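Local coordinates for Lmaj004144AAA protein (Leishmania major, PDB 1Y63) that probably transfers the terminal phosphate between nucleoside triphosphates and monophosphates and hydrolyses ATP as an AK6-type adenylate kinase, with a likely part in 18S rRNA maturation, at residues I13-T18 and N85-Y90; H102-L107 and D150-V155; N49-E54 and D70-F75; H91-F96 and E141-D146. All blocks are in the same frame, centred on the assembly; numbering follows the deposited sequence.

Interaction 1: residues I13-T18 and N85-Y90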
# COMPACT_ATOMS: atom_id res chain seq x y z
N ILE A 13 9.23 0.90 -1.09
CA ILE A 13 8.35 0.12 -0.22
C ILE A 13 6.92 0.24 -0.70
O ILE A 13 6.48 1.32 -1.12
CB ILE A 13 8.41 0.67 1.23
CG1 ILE A 13 9.86 0.65 1.75
CG2 ILE A 13 7.44 -0.09 2.16
CD1 ILE A 13 9.98 1.37 3.06
N LEU A 14 6.18 -0.87 -0.66
CA LEU A 14 4.75 -0.87 -0.90
C LEU A 14 4.04 -1.15 0.40
O LEU A 14 4.39 -2.08 1.11
CB LEU A 14 4.37 -1.95 -1.92
CG LEU A 14 2.87 -2.15 -2.21
CD1 LEU A 14 2.26 -0.88 -2.76
CD2 LEU A 14 2.71 -3.32 -3.16
N ILE A 15 3.06 -0.29 0.73
CA ILE A 15 2.14 -0.51 1.85
C ILE A 15 0.78 -0.84 1.25
O ILE A 15 0.20 -0.05 0.49
CB ILE A 15 2.01 0.72 2.78
CG1 ILE A 15 3.36 1.35 3.14
CG2 ILE A 15 1.21 0.34 4.02
CD1 ILE A 15 4.32 0.47 3.84
N THR A 16 0.29 -2.03 1.54
CA THR A 16 -0.98 -2.49 0.99
C THR A 16 -1.85 -3.08 2.13
O THR A 16 -1.42 -3.11 3.30
CB THR A 16 -0.74 -3.47 -0.18
OG1 THR A 16 -1.98 -3.71 -0.86
CG2 THR A 16 -0.15 -4.82 0.31
N GLY A 17 -3.08 -3.46 1.82
CA GLY A 17 -4.06 -3.80 2.83
C GLY A 17 -5.42 -3.27 2.45
O GLY A 17 -5.55 -2.34 1.66
N THR A 18 -6.44 -3.88 3.03
CA THR A 18 -7.81 -3.44 2.84
C THR A 18 -7.99 -1.95 3.13
O THR A 18 -7.31 -1.38 4.03
CB THR A 18 -8.71 -4.21 3.83
OG1 THR A 18 -8.44 -5.60 3.72
CG2 THR A 18 -10.15 -3.97 3.57
N ASN A 85 14.02 7.55 -2.32
CA ASN A 85 13.24 6.42 -1.85
C ASN A 85 11.77 6.73 -1.98
O ASN A 85 11.36 7.90 -1.97
CB ASN A 85 13.62 6.10 -0.40
CG ASN A 85 15.12 5.99 -0.20
OD1 ASN A 85 15.83 5.38 -1.00
ND2 ASN A 85 15.63 6.61 0.88
N HIS A 86 10.98 5.70 -2.22
CA HIS A 86 9.56 5.88 -2.46
C HIS A 86 8.75 4.93 -1.62
O HIS A 86 9.11 3.75 -1.48
CB HIS A 86 9.23 5.68 -3.96
CG HIS A 86 10.12 6.49 -4.86
ND1 HIS A 86 11.27 5.99 -5.42
CD2 HIS A 86 10.04 7.78 -5.26
CE1 HIS A 86 11.89 6.95 -6.10
NE2 HIS A 86 11.15 8.04 -6.04
N VAL A 87 7.66 5.45 -1.05
CA VAL A 87 6.71 4.62 -0.31
C VAL A 87 5.38 4.70 -1.04
O VAL A 87 4.75 5.76 -1.14
CB VAL A 87 6.61 4.98 1.21
CG1 VAL A 87 6.30 6.46 1.46
CG2 VAL A 87 5.60 4.06 1.91
N VAL A 88 5.00 3.59 -1.63
CA VAL A 88 3.81 3.52 -2.46
C VAL A 88 2.68 2.95 -1.59
O VAL A 88 2.91 2.04 -0.78
CB VAL A 88 4.02 2.61 -3.66
CG1 VAL A 88 2.76 2.47 -4.48
CG2 VAL A 88 5.12 3.18 -4.54
N ASP A 89 1.49 3.50 -1.78
CA ASP A 89 0.35 3.25 -0.91
C ASP A 89 -0.83 2.85 -1.80
O ASP A 89 -1.28 3.67 -2.58
CB ASP A 89 0.13 4.59 -0.17
CG ASP A 89 -1.23 4.79 0.36
OD1 ASP A 89 -2.03 3.87 0.44
OD2 ASP A 89 -1.45 5.95 0.80
N TYR A 90 -1.26 1.59 -1.73
CA TYR A 90 -2.40 1.11 -2.57
C TYR A 90 -3.02 -0.14 -2.01
O TYR A 90 -2.31 -0.97 -1.46
CB TYR A 90 -1.95 0.85 -4.03
CG TYR A 90 -3.08 0.82 -5.07
CD1 TYR A 90 -4.08 1.78 -5.07
CD2 TYR A 90 -3.06 -0.10 -6.11
CE1 TYR A 90 -5.08 1.78 -6.05
CE2 TYR A 90 -4.04 -0.09 -7.11
CZ TYR A 90 -5.03 0.86 -7.06
OH TYR A 90 -6.01 0.85 -8.05

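Interaction 2: residues H102-L107 and D150-V155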
# COMPACT_ATOMS: atom_id res chain seq x y z
N HIS A 102 11.40 -3.36 -2.84
CA HIS A 102 12.33 -4.03 -1.94
C HIS A 102 11.69 -4.54 -0.67
O HIS A 102 12.32 -5.31 0.04
CB HIS A 102 13.48 -3.11 -1.60
CG HIS A 102 14.10 -2.53 -2.82
ND1 HIS A 102 13.80 -1.26 -3.26
CD2 HIS A 102 14.91 -3.08 -3.75
CE1 HIS A 102 14.44 -1.04 -4.40
NE2 HIS A 102 15.12 -2.13 -4.72
N MET A 103 10.47 -4.08 -0.40
CA MET A 103 9.71 -4.45 0.77
C MET A 103 8.22 -4.26 0.46
O MET A 103 7.82 -3.26 -0.19
CB MET A 103 10.10 -3.58 1.98
CG MET A 103 9.49 -4.01 3.26
SD MET A 103 9.85 -2.78 4.55
CE MET A 103 11.56 -2.53 4.35
N VAL A 104 7.39 -5.19 0.93
CA VAL A 104 5.94 -5.06 0.82
C VAL A 104 5.37 -5.28 2.20
O VAL A 104 5.66 -6.28 2.83
CB VAL A 104 5.33 -6.07 -0.16
CG1 VAL A 104 3.82 -5.98 -0.19
CG2 VAL A 104 5.91 -5.82 -1.56
N VAL A 105 4.63 -4.30 2.70
CA VAL A 105 4.05 -4.37 4.03
C VAL A 105 2.57 -4.50 3.88
O VAL A 105 1.93 -3.68 3.21
CB VAL A 105 4.35 -3.08 4.82
CG1 VAL A 105 3.77 -3.16 6.20
CG2 VAL A 105 5.83 -2.80 4.86
N VAL A 106 2.00 -5.56 4.46
CA VAL A 106 0.55 -5.76 4.40
C VAL A 106 -0.00 -5.48 5.80
O VAL A 106 0.42 -6.12 6.77
CB VAL A 106 0.18 -7.22 4.02
CG1 VAL A 106 -1.35 -7.42 3.99
CG2 VAL A 106 0.78 -7.67 2.72
N LEU A 107 -0.97 -4.56 5.86
CA LEU A 107 -1.61 -4.17 7.10
C LEU A 107 -2.91 -4.92 7.31
O LEU A 107 -3.68 -5.10 6.38
CB LEU A 107 -1.87 -2.66 7.13
CG LEU A 107 -0.66 -1.75 6.87
CD1 LEU A 107 -1.04 -0.28 6.96
CD2 LEU A 107 0.41 -2.10 7.82
N ASP A 150 8.49 -14.18 -0.72
CA ASP A 150 8.03 -14.26 0.66
C ASP A 150 8.96 -13.50 1.61
O ASP A 150 8.49 -12.86 2.56
CB ASP A 150 7.84 -15.73 1.06
CG ASP A 150 6.66 -16.39 0.30
OD1 ASP A 150 5.79 -15.65 -0.24
OD2 ASP A 150 6.60 -17.65 0.22
N ASP A 151 10.25 -13.49 1.32
CA ASP A 151 11.23 -12.86 2.20
C ASP A 151 11.12 -11.33 2.27
O ASP A 151 11.65 -10.75 3.20
CB ASP A 151 12.65 -13.28 1.83
CG ASP A 151 12.95 -14.72 2.20
OD1 ASP A 151 12.13 -15.37 2.89
OD2 ASP A 151 14.02 -15.21 1.79
N ILE A 152 10.44 -10.67 1.32
CA ILE A 152 10.30 -9.21 1.40
C ILE A 152 8.93 -8.78 1.92
O ILE A 152 8.65 -7.57 2.02
CB ILE A 152 10.59 -8.49 0.06
CG1 ILE A 152 9.47 -8.68 -0.96
CG2 ILE A 152 11.96 -8.94 -0.45
CD1 ILE A 152 9.57 -7.71 -2.10
N VAL A 153 8.07 -9.74 2.24
CA VAL A 153 6.70 -9.43 2.66
C VAL A 153 6.61 -9.43 4.18
O VAL A 153 6.93 -10.43 4.83
CB VAL A 153 5.67 -10.40 2.08
CG1 VAL A 153 4.29 -10.13 2.65
CG2 VAL A 153 5.63 -10.29 0.56
N LEU A 154 6.15 -8.30 4.72
CA LEU A 154 6.00 -8.09 6.15
C LEU A 154 4.52 -7.90 6.38
O LEU A 154 3.90 -7.06 5.73
CB LEU A 154 6.75 -6.82 6.56
CG LEU A 154 6.88 -6.42 8.02
CD1 LEU A 154 7.75 -7.40 8.79
CD2 LEU A 154 7.50 -5.03 8.07
N VAL A 155 3.92 -8.68 7.27
CA VAL A 155 2.51 -8.51 7.55
C VAL A 155 2.41 -8.05 8.99
O VAL A 155 3.09 -8.61 9.86
CB VAL A 155 1.76 -9.84 7.36
CG1 VAL A 155 0.31 -9.71 7.70
CG2 VAL A 155 1.92 -10.34 5.93

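Interaction 3: residues N49-E54 and D70-F75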
# COMPACT_ATOMS: atom_id res chain seq x y z
N ASN A 49 -5.97 10.87 -13.01
CA ASN A 49 -5.67 10.54 -14.39
C ASN A 49 -6.70 9.66 -15.05
O ASN A 49 -6.47 9.18 -16.16
CB ASN A 49 -4.31 9.86 -14.45
CG ASN A 49 -3.18 10.78 -14.07
OD1 ASN A 49 -2.76 11.64 -14.90
ND2 ASN A 49 -2.69 10.66 -12.86
N HIS A 50 -7.84 9.45 -14.39
CA HIS A 50 -8.90 8.61 -14.93
C HIS A 50 -8.31 7.24 -15.36
O HIS A 50 -8.62 6.72 -16.44
CB HIS A 50 -9.60 9.37 -16.10
CG HIS A 50 -11.09 9.14 -16.19
ND1 HIS A 50 -11.64 8.07 -16.85
CD2 HIS A 50 -12.13 9.88 -15.74
CE1 HIS A 50 -12.96 8.14 -16.78
NE2 HIS A 50 -13.28 9.23 -16.11
N PHE A 51 -7.45 6.65 -14.52
CA PHE A 51 -6.90 5.31 -14.81
C PHE A 51 -7.93 4.26 -14.39
O PHE A 51 -7.65 3.38 -13.57
CB PHE A 51 -5.59 5.05 -14.08
CG PHE A 51 -4.42 5.90 -14.52
CD1 PHE A 51 -4.23 6.25 -15.85
CD2 PHE A 51 -3.49 6.31 -13.57
CE1 PHE A 51 -3.13 7.01 -16.24
CE2 PHE A 51 -2.37 7.05 -13.94
CZ PHE A 51 -2.20 7.41 -15.27
N TYR A 52 -9.13 4.37 -14.95
CA TYR A 52 -10.22 3.42 -14.68
C TYR A 52 -11.24 3.52 -15.79
O TYR A 52 -11.26 4.50 -16.51
CB TYR A 52 -10.89 3.72 -13.33
CG TYR A 52 -11.52 5.09 -13.23
CD1 TYR A 52 -12.83 5.32 -13.66
CD2 TYR A 52 -10.83 6.15 -12.68
CE1 TYR A 52 -13.41 6.57 -13.55
CE2 TYR A 52 -11.40 7.40 -12.57
CZ TYR A 52 -12.68 7.61 -12.99
OH TYR A 52 -13.23 8.86 -12.87
N THR A 53 -12.08 2.50 -15.94
CA THR A 53 -13.03 2.46 -17.07
C THR A 53 -14.38 3.07 -16.70
O THR A 53 -14.90 3.91 -17.43
CB THR A 53 -13.17 1.03 -17.62
OG1 THR A 53 -11.94 0.63 -18.23
CG2 THR A 53 -14.28 0.93 -18.67
N GLU A 54 -14.91 2.66 -15.55
CA GLU A 54 -16.18 3.17 -15.04
C GLU A 54 -15.99 3.73 -13.64
O GLU A 54 -15.46 3.04 -12.77
CB GLU A 54 -17.22 2.05 -14.99
CG GLU A 54 -17.55 1.44 -16.34
CD GLU A 54 -18.55 0.29 -16.24
OE1 GLU A 54 -18.40 -0.56 -15.33
OE2 GLU A 54 -19.48 0.24 -17.07
N ASP A 70 -2.24 -0.70 -17.23
CA ASP A 70 -1.06 -0.41 -18.05
C ASP A 70 -0.69 1.06 -17.99
O ASP A 70 0.47 1.42 -17.87
CB ASP A 70 -1.32 -0.79 -19.50
CG ASP A 70 -1.43 -2.31 -19.69
OD1 ASP A 70 -0.98 -3.06 -18.81
OD2 ASP A 70 -1.96 -2.74 -20.74
N ARG A 71 -1.70 1.92 -18.14
CA ARG A 71 -1.48 3.37 -18.12
C ARG A 71 -0.97 3.85 -16.78
O ARG A 71 -0.11 4.75 -16.74
CB ARG A 71 -2.76 4.12 -18.51
CG ARG A 71 -3.05 4.02 -19.98
CD ARG A 71 -4.50 4.36 -20.33
NE ARG A 71 -4.87 3.81 -21.64
CZ ARG A 71 -6.11 3.51 -22.02
NH1 ARG A 71 -7.15 3.67 -21.20
NH2 ARG A 71 -6.31 3.03 -23.23
N LEU A 72 -1.53 3.30 -15.70
CA LEU A 72 -1.03 3.62 -14.35
C LEU A 72 0.44 3.25 -14.23
O LEU A 72 1.25 4.01 -13.72
CB LEU A 72 -1.86 2.91 -13.27
CG LEU A 72 -1.31 3.01 -11.85
CD1 LEU A 72 -1.29 4.43 -11.34
CD2 LEU A 72 -2.11 2.12 -10.92
N LEU A 73 0.79 2.04 -14.66
CA LEU A 73 2.18 1.60 -14.56
C LEU A 73 3.13 2.45 -15.38
O LEU A 73 4.23 2.78 -14.92
CB LEU A 73 2.31 0.12 -14.96
CG LEU A 73 1.51 -0.90 -14.13
CD1 LEU A 73 1.82 -2.29 -14.65
CD2 LEU A 73 1.75 -0.87 -12.65
N ASP A 74 2.72 2.86 -16.58
CA ASP A 74 3.56 3.71 -17.39
C ASP A 74 3.79 5.06 -16.71
O ASP A 74 4.88 5.64 -16.81
CB ASP A 74 2.94 3.93 -18.79
CG ASP A 74 3.00 2.70 -19.68
OD1 ASP A 74 3.73 1.74 -19.38
OD2 ASP A 74 2.29 2.71 -20.71
N PHE A 75 2.75 5.57 -16.04
CA PHE A 75 2.83 6.82 -15.29
C PHE A 75 3.79 6.70 -14.12
O PHE A 75 4.61 7.61 -13.86
CB PHE A 75 1.42 7.23 -14.82
CG PHE A 75 1.36 8.59 -14.19
CD1 PHE A 75 1.66 8.75 -12.84
CD2 PHE A 75 0.98 9.69 -14.94
CE1 PHE A 75 1.61 10.02 -12.25
CE2 PHE A 75 0.91 10.98 -14.35
CZ PHE A 75 1.23 11.12 -13.02
O HOH W 1 -7.08 4.40 -18.30

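Interaction 4: residues H91-F96 and E141-D146. With NA (sodium ion), chain O; NA (sodium ion), chain P.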
# COMPACT_ATOMS: atom_id res chain seq x y z
N HIS A 91 -4.33 -0.29 -2.23
CA HIS A 91 -5.07 -1.43 -1.70
C HIS A 91 -4.78 -2.71 -2.49
O HIS A 91 -5.04 -3.80 -2.00
CB HIS A 91 -6.58 -1.14 -1.66
CG HIS A 91 -7.20 -0.93 -3.00
ND1 HIS A 91 -7.57 0.31 -3.47
CD2 HIS A 91 -7.53 -1.81 -3.97
CE1 HIS A 91 -8.09 0.19 -4.68
NE2 HIS A 91 -8.07 -1.09 -5.01
N SER A 92 -4.25 -2.56 -3.70
CA SER A 92 -3.90 -3.70 -4.55
C SER A 92 -2.41 -3.75 -4.74
O SER A 92 -1.72 -2.76 -4.53
CB SER A 92 -4.58 -3.59 -5.89
OG SER A 92 -6.00 -3.64 -5.74
N SER A 93 -1.91 -4.91 -5.14
CA SER A 93 -0.46 -5.09 -5.28
C SER A 93 -0.02 -5.96 -6.46
O SER A 93 1.11 -5.80 -6.93
CB SER A 93 0.16 -5.68 -4.01
OG SER A 93 -0.36 -6.97 -3.74
N GLU A 94 -0.87 -6.86 -6.95
CA GLU A 94 -0.49 -7.82 -7.98
C GLU A 94 -0.08 -7.12 -9.27
O GLU A 94 0.78 -7.61 -10.01
CB GLU A 94 -1.64 -8.79 -8.24
CG GLU A 94 -1.55 -9.59 -9.53
CD GLU A 94 -2.67 -10.58 -9.64
OE1 GLU A 94 -3.85 -10.18 -9.61
OE2 GLU A 94 -2.35 -11.78 -9.76
N LEU A 95 -0.68 -5.96 -9.53
CA LEU A 95 -0.44 -5.25 -10.77
C LEU A 95 0.97 -4.73 -10.94
O LEU A 95 1.42 -4.56 -12.07
CB LEU A 95 -1.43 -4.13 -10.93
CG LEU A 95 -1.25 -2.86 -10.09
CD1 LEU A 95 -2.10 -1.74 -10.64
CD2 LEU A 95 -1.60 -3.10 -8.65
N PHE A 96 1.68 -4.48 -9.85
CA PHE A 96 2.98 -3.83 -9.97
C PHE A 96 4.08 -4.86 -10.23
O PHE A 96 4.00 -6.00 -9.74
CB PHE A 96 3.35 -3.10 -8.68
CG PHE A 96 2.33 -2.10 -8.19
CD1 PHE A 96 1.88 -1.07 -8.99
CD2 PHE A 96 1.84 -2.18 -6.90
CE1 PHE A 96 0.98 -0.14 -8.53
CE2 PHE A 96 0.91 -1.25 -6.44
CZ PHE A 96 0.50 -0.22 -7.26
N GLU A 141 -3.72 -9.66 1.63
CA GLU A 141 -2.55 -10.40 2.04
C GLU A 141 -2.28 -11.53 1.05
O GLU A 141 -1.13 -11.75 0.64
CB GLU A 141 -2.68 -10.97 3.44
CG GLU A 141 -1.37 -11.57 3.91
CD GLU A 141 -1.46 -12.37 5.20
OE1 GLU A 141 -2.26 -12.02 6.08
OE2 GLU A 141 -0.71 -13.35 5.32
N GLU A 142 -3.33 -12.27 0.68
CA GLU A 142 -3.12 -13.39 -0.25
C GLU A 142 -2.58 -12.90 -1.59
O GLU A 142 -1.72 -13.55 -2.21
CB GLU A 142 -4.42 -14.18 -0.43
CG GLU A 142 -4.81 -14.93 0.85
CD GLU A 142 -6.15 -15.64 0.78
OE1 GLU A 142 -6.95 -15.40 -0.14
OE2 GLU A 142 -6.40 -16.46 1.69
N GLU A 143 -3.10 -11.76 -2.06
CA GLU A 143 -2.63 -11.19 -3.31
C GLU A 143 -1.15 -10.86 -3.23
O GLU A 143 -0.38 -11.16 -4.15
CB GLU A 143 -3.43 -9.94 -3.65
CG GLU A 143 -3.09 -9.28 -4.96
CD GLU A 143 -4.01 -8.15 -5.36
OE1 GLU A 143 -5.25 -8.24 -5.17
OE2 GLU A 143 -3.49 -7.14 -5.89
N ALA A 144 -0.75 -10.17 -2.16
CA ALA A 144 0.66 -9.75 -1.98
C ALA A 144 1.56 -10.96 -1.88
O ALA A 144 2.62 -10.99 -2.50
CB ALA A 144 0.82 -8.87 -0.72
N ARG A 145 1.15 -11.98 -1.12
CA ARG A 145 2.00 -13.16 -0.97
C ARG A 145 2.10 -13.94 -2.25
O ARG A 145 3.10 -14.63 -2.46
CB ARG A 145 1.49 -14.06 0.14
CG ARG A 145 1.63 -13.47 1.48
CD ARG A 145 1.43 -14.56 2.52
NE ARG A 145 1.76 -14.08 3.84
CZ ARG A 145 3.00 -13.83 4.26
NH1 ARG A 145 4.05 -14.02 3.46
NH2 ARG A 145 3.17 -13.39 5.50
N ASP A 146 1.09 -13.86 -3.11
CA ASP A 146 1.15 -14.54 -4.41
C ASP A 146 2.04 -13.82 -5.42
O ASP A 146 2.57 -14.45 -6.33
CB ASP A 146 -0.24 -14.73 -5.01
CG ASP A 146 -0.98 -15.90 -4.40
OD1 ASP A 146 -0.32 -16.80 -3.83
OD2 ASP A 146 -2.23 -15.91 -4.50
NA NA O . -3.27 -13.82 -8.86
NA NA P . -1.97 -18.99 -4.63
O HOH W 2 -1.30 -11.91 -6.54
O HOH W 3 -3.70 -5.86 -8.77
O HOH W 4 -3.29 -15.56 -6.69
O HOH W 5 -3.35 -13.18 -6.98

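Interaction 1: residues I13-T18 and N85-Y90
Ile-15 lays its CG1 across Val-87, the two side chains meeting at CG1 and CG2, 3.7 Å apart, on one face of a parallel pair of strands at the heart of the P-loop NTPase fold. CG1 sits anti to the carbonyl carbon of Ile-15 (chi1 -46°), beside the backbone N, which turns it back toward the preceding bridge. Helix 23-33 packs on this face, with Ala-27 on Val-87 and Ile-30 on Ile-15. On the other face Leu-14 brings CD1 to 3.8 Å from CG1 of Val-88, and Phe-101 packs on both. Between the faces run four nearly straight amide bonds: Ile-13 N to His-86 O, Val-88 N to Ile-13 O, Ile-15 N to Val-88 O and Tyr-90 N to Ile-15 O.

The strand of Ile-13 leads into the P-loop through Gly-17, at backbone angles (phi 140°) that favour glycine. Beside that exit OD2 of Asp-89 is hydrogen-bonded to Thr-24 OG1 and His-39 NE2, residues of the nucleotide and manganese sites. Past the last of these amide bonds, Thr-16 OG1 donates to Tyr-90 O at 2.8 Å, tilted 16° from the carbonyl plane.

Interaction 2: residues H102-L107 and D150-V155
Ile-152 reaches back over the start of the neighbouring strand, its CB 3.6 Å from His-102 O, where the edge strand 153-157 joins strand 103-108 in the parallel sheet of the P-loop NTPase fold. Its CG1 stands between the backbone N and the carbonyl carbon (chi1 74°), while CG2 also lies against His-102 O. Beyond CG1, CD1 comes to 4.1 Å from Met-103 N and touches CG2 of Val-104, the two side chains crossing obliquely. Ile-152 closes a short 3-10 turn, Val-153 N bonding to Asp-150 O, and its carbonyl opens the strand pairing by accepting from Val-104 N. That donor lies 30° out of the carbonyl plane, unlike the two bonds that follow.

Leu-154 works through its backbone as much as its side chain. Its N donates to Val-104 O and its O accepts from Val-106 N at 2.7 Å, so both backbone polar atoms of Leu-154 are used on strand 103-108. The side chain shares a face with Val-105, CD2 lying 4.3 Å from CG2, and Arg-174 of helix 161-178 touches it there.

Val-104 and Val-106 occupy the other face with Val-153 and Val-155, where helix 139-147 packs through Ala-144 and Glu-141 on Val-106. Here the beta-branched side chains touch through their branches: CB of Val-104 lies 4.3 Å from CG2 of Val-153, whose CG1 meets CG2 of Val-106, and CB of Val-106 is 4.1 Å from CG2 of Val-155.

Interaction 3: residues N49-E54 and D70-F75
Phe-51 lies flat against the helix backbone, with Leu-72 CA 3.8 Å from the ring centroid and 18° off the normal, a CH-pi contact. CB of Arg-71 meets CE1 of this ring, and CD1 of Leu-72 reaches its CD2 at 3.7 Å. CZ touches CB of Phe-75, and the edge of Phe-51 is turned toward the face of Phe-75 in an offset T-shaped pair, planes at 67°. CB of Asn-49 covers the opposite face of Phe-51, over its centre. The amide of Asn-49 crosses to Phe-75, its ND2 3.9 Å above that ring and offset toward the rim; the same ND2 is hydrogen-bonded to Leu-45 O.

A Schellman motif (Phe-51 N to Val-46 O, His-50 N to Lys-47 O), with His-50 at positive phi, ends helix 42-48 and turns the chain. CG of Phe-51 lies anti to its carbonyl carbon (chi1 -67°). One water takes a bond from NH1 of Arg-71 at 3.0 Å and gives a weak one to His-50 O.

No direct hydrogen bond joins the segments. Apart from the Asn-49 amide over Phe-75 the contact is mostly apolar and aromatic; packing therefore probably dominates, the water bridge being weak on the loop side.

Interaction 4: residues H91-F96 and E141-D146
Glu-143 sets its CG anti to the backbone N (chi1 -177°) and then runs extended, which carries the carboxylate from helix 139-147 to the loop after strand 85-89. There OE2 meets two consecutive amides, Ser-93 N and Glu-94 N, both at 2.8 Å and both nearly straight. The two donors come differently: Glu-94 N uses the anti lone pair, whereas Ser-93 N approaches 39° out of the carboxylate plane. A water that also donates to OE2 adds a third, longer contact and weakly accepts from Leu-95 N. A double amide grip of this kind would be expected to stabilise the negative charge of Glu-143.

Ser-93 holds OG between its backbone N and carbonyl carbon (chi1 63°), with OG against CA of Ala-144 at 3.4 Å. CB of Glu-94 packs on the shaft of the glutamate, 3.6 Å from CG of Glu-143. The carboxylate of Glu-94 binds a sodium ion through OE2 at 2.4 Å. Another water donates to Glu-143 O and, weakly, to Glu-94 OE2.

The bonded amides open a type I beta turn, Ser-93 to Phe-96, closed by Phe-96 N to Ser-93 O. A helix carboxylate gripping the start of such a turn here fastens the loop leaving strand 85-89 to a helix flanking the P-loop NTPase sheet.

Overall arrangement
From the N terminus, strand 12-16 enters first and pairs with strand 85-89, so interaction 1 closes a long loop within which interaction 3 is nested, joining the turn after helix 42-48 to helix 66-80. The chain then leaves strand 85-89 through the loop of interaction 4, which is tied to helix 139-147, and returns as strand 103-108, whose pairing with strand 153-157 is interaction 2. Interactions 2 and 4 cross, their segments alternating along the chain, and touch where Val-155 packs on Arg-145. Interactions 1 and 2 share the sheet, Leu-14 and Thr-16 pairing with Val-105. Leu-73 and Leu-72 of interaction 3 pack on Leu-95 of interaction 4.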